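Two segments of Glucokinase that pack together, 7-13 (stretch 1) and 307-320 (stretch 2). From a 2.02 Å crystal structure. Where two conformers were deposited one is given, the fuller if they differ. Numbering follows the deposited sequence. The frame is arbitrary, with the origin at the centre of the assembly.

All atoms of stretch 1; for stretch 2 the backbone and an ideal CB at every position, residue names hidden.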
# COMPACT_ATOMS: atom_id res chain seq x y z
N LYS B 7 -13.37 28.87 11.92
CA LYS B 7 -12.08 28.39 12.41
C LYS B 7 -12.13 26.88 12.67
O LYS B 7 -13.20 26.29 12.91
CB LYS B 7 -11.68 29.12 13.70
CG LYS B 7 -11.56 30.69 13.57
CD LYS B 7 -11.37 31.32 14.95
CE LYS B 7 -11.26 32.89 14.92
NZ LYS B 7 -12.53 33.48 14.39
N ILE B 8 -10.96 26.24 12.54
CA ILE B 8 -10.81 24.83 12.89
C ILE B 8 -9.61 24.79 13.86
O ILE B 8 -8.74 25.67 13.82
CB ILE B 8 -10.61 23.93 11.62
CG1 ILE B 8 -9.40 24.42 10.84
CG2 ILE B 8 -11.84 23.98 10.71
CD1 ILE B 8 -9.31 23.86 9.49
N ILE B 9 -9.65 23.82 14.77
CA ILE B 9 -8.58 23.61 15.73
C ILE B 9 -7.85 22.31 15.37
O ILE B 9 -8.48 21.27 15.13
CB ILE B 9 -9.14 23.54 17.19
CG1 ILE B 9 -9.72 24.89 17.62
CG2 ILE B 9 -8.00 23.07 18.19
CD1 ILE B 9 -10.67 24.87 18.85
N GLY B 10 -6.53 22.36 15.34
CA GLY B 10 -5.73 21.12 15.22
C GLY B 10 -4.93 20.84 16.49
O GLY B 10 -4.43 21.76 17.11
N ILE B 11 -4.83 19.58 16.87
CA ILE B 11 -4.07 19.16 18.04
C ILE B 11 -3.04 18.16 17.57
O ILE B 11 -3.38 17.19 16.87
CB ILE B 11 -4.94 18.53 19.14
CG1 ILE B 11 -6.02 19.54 19.59
CG2 ILE B 11 -4.04 18.00 20.32
CD1 ILE B 11 -7.41 18.92 20.11
N ASP B 12 -1.80 18.41 17.96
CA ASP B 12 -0.70 17.51 17.70
C ASP B 12 -0.17 16.95 19.04
O ASP B 12 0.68 17.55 19.71
CB ASP B 12 0.33 18.25 16.83
CG ASP B 12 1.55 17.43 16.54
OD1 ASP B 12 1.60 16.28 17.01
OD2 ASP B 12 2.48 17.95 15.84
N LEU B 13 -0.69 15.79 19.41
CA LEU B 13 -0.40 15.14 20.70
C LEU B 13 0.86 14.29 20.57
O LEU B 13 0.83 13.25 19.91
CB LEU B 13 -1.59 14.24 21.13
CG LEU B 13 -1.34 13.26 22.30
CD1 LEU B 13 -0.87 13.97 23.58
CD2 LEU B 13 -2.51 12.25 22.64
N UNK B 307 7.65 21.31 7.92
CA UNK B 307 8.35 21.07 9.18
C UNK B 307 7.37 20.54 10.20
O UNK B 307 6.44 19.76 9.84
CB UNK B 307 9.02 22.34 9.69
N UNK B 308 7.51 20.97 11.45
CA UNK B 308 6.72 20.36 12.50
C UNK B 308 5.29 20.89 12.59
O UNK B 308 4.52 20.41 13.44
CB UNK B 308 7.42 20.57 13.84
N UNK B 309 4.95 21.87 11.74
CA UNK B 309 3.54 22.34 11.64
C UNK B 309 2.64 21.37 10.86
O UNK B 309 1.42 21.48 10.96
CB UNK B 309 3.50 23.71 10.97
N UNK B 310 3.19 20.40 10.11
CA UNK B 310 2.28 19.50 9.35
C UNK B 310 1.27 18.82 10.23
O UNK B 310 0.14 18.59 9.79
CB UNK B 310 3.08 18.43 8.60
N UNK B 311 1.65 18.48 11.45
CA UNK B 311 0.74 17.76 12.36
C UNK B 311 -0.56 18.48 12.67
O UNK B 311 -1.66 17.92 12.53
CB UNK B 311 1.46 17.48 13.68
N UNK B 312 -0.41 19.73 13.10
CA UNK B 312 -1.48 20.62 13.50
C UNK B 312 -2.37 21.03 12.29
O UNK B 312 -3.62 21.05 12.37
CB UNK B 312 -0.89 21.86 14.17
N UNK B 313 -1.71 21.22 11.15
CA UNK B 313 -2.33 21.47 9.85
C UNK B 313 -3.16 20.27 9.35
O UNK B 313 -4.34 20.41 9.02
CB UNK B 313 -1.25 21.81 8.82
N UNK B 314 -2.55 19.09 9.33
CA UNK B 314 -3.27 17.88 8.95
C UNK B 314 -4.40 17.56 9.89
O UNK B 314 -5.48 17.15 9.44
CB UNK B 314 -2.31 16.69 8.89
N UNK B 315 -4.14 17.70 11.21
CA UNK B 315 -5.16 17.42 12.23
C UNK B 315 -6.36 18.32 12.03
O UNK B 315 -7.49 17.85 11.99
CB UNK B 315 -4.59 17.61 13.64
N UNK B 316 -6.08 19.61 11.91
CA UNK B 316 -7.07 20.57 11.54
C UNK B 316 -7.92 20.13 10.35
O UNK B 316 -9.14 20.29 10.40
CB UNK B 316 -6.39 21.90 11.23
N UNK B 317 -7.29 19.61 9.28
CA UNK B 317 -8.05 19.19 8.07
C UNK B 317 -9.14 18.13 8.33
O UNK B 317 -10.14 18.09 7.64
CB UNK B 317 -7.07 18.64 7.03
N UNK B 318 -8.93 17.26 9.30
CA UNK B 318 -9.97 16.31 9.67
C UNK B 318 -11.23 17.05 10.12
O UNK B 318 -12.31 16.52 10.04
CB UNK B 318 -9.47 15.38 10.78
N UNK B 319 -11.10 18.27 10.61
CA UNK B 319 -12.27 19.00 11.09
C UNK B 319 -13.19 19.42 9.94
O UNK B 319 -14.38 19.68 10.16
CB UNK B 319 -11.83 20.23 11.88
N UNK B 320 -12.64 19.47 8.72
CA UNK B 320 -13.43 19.92 7.57
C UNK B 320 -14.60 19.02 7.20
O UNK B 320 -15.54 19.45 6.48
CB UNK B 320 -12.51 20.05 6.35

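Stretch 1 is a strand, and the helix of stretch 2 crosses it at 130° between N-to-C directions, with the axes 6.0 Å apart at their closest. I8, G10 and D12 face the helix.

Position 307 has phi 56° and psi -141°. Positive phi favours glycine, and G307 is deposited.

At 308 CA-to-CB points sideways, with no atom of stretch 1 near the CB. Many polar residues would suit. It is N308. N308 O accepts from water 1 at 2.4 Å, and the same water donates to D12 OD2 at 2.6 Å.

Positions 309 and 310 point away, so stretch 1 sets no preference. They are E309, whose OE1 is hydrogen-bonded elsewhere in the structure, and A310.

Position 311 points toward the carboxylate of D12. An ideal CB would lie 2.4 Å from D12 OD2, a clash. Only glycine fits this arrangement. G311 CA comes to 3.9 Å from D12 OD2.

At 312 CA-to-CB points sideways, near G10 and D12. The ideal CB is 4.6 Å from both G10 O and D12 CB. There is room for a modest side chain; alanine, valine or threonine could suit. V312 is deposited, and V312 CG2 lies 3.4 Å from G10 O. V312 N donates to water 1 at 3.2 Å, which links the backbone to D12. Its carbonyl also meets the strand: G10 CA lies 3.5 Å from V312 O in a nearly straight CA-H...O contact.

Position 313 points away, so many residues would suit; I313 is deposited. At 314 CA-to-CB points sideways, with nothing of stretch 1 near. A CB would be crowded by A310 O at 3.2 Å, which favours glycine. It is G314.

Position 315 points toward the strand backbone. The ideal CB is 3.5 Å from I11 O and 4.0 Å from G10 CA, so a small residue suits. A315 places its CB against both.

At 316 the ideal CB points sideways and lies 3.9 Å from I8 CD1. Something small and apolar suits. A316 CB packs 3.9 Å from I8 CG1, and A316 CA is 4.0 Å from G10 CA, the closest register.

Position 317 points away, and many residues would suit. S317 OG turns back to G314 O in a very short 2.4 Å hydrogen bond. Position 318 is out of reach, so stretch 1 sets no preference; it holds L318.

Position 319 points toward I8. A small apolar residue fits. A319 CB sits 4.0 Å from I8 CB.

Position 320 points sideways, and a longer chain could reach back. L320 does so, its end nearing the strand.

Stretch 2, residues 307-320: GNEAGVIGAASLAL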
# COMPACT_ATOMS: atom_id res chain seq x y z
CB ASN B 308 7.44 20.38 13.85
CG ASN B 308 7.64 21.80 14.42
OD1 ASN B 308 8.18 21.96 15.51
ND2 ASN B 308 7.24 22.80 13.69
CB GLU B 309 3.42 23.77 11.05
CG GLU B 309 3.82 24.88 12.01
CD GLU B 309 3.47 26.29 11.53
OE1 GLU B 309 3.62 27.25 12.32
OE2 GLU B 309 3.07 26.44 10.35
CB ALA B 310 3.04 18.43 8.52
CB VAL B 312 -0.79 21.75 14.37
CG1 VAL B 312 -0.29 23.02 13.59
CG2 VAL B 312 -1.37 21.93 15.67
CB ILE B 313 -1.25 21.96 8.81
CG1 ILE B 313 -0.74 23.38 9.17
CG2 ILE B 313 -1.82 21.95 7.39
CD1 ILE B 313 0.47 23.89 8.32
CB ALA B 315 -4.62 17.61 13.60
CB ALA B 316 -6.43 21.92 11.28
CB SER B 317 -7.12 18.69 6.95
OG SER B 317 -6.56 17.46 7.33
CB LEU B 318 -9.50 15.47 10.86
CG LEU B 318 -8.35 14.48 10.79
CD1 LEU B 318 -8.00 13.99 12.23
CD2 LEU B 318 -8.79 13.32 9.89
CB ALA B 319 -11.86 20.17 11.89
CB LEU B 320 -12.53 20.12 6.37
CG LEU B 320 -11.56 21.32 6.49
CD1 LEU B 320 -10.45 21.14 5.45
CD2 LEU B 320 -12.28 22.64 6.24
O HOH W 1 2.37 20.14 14.53
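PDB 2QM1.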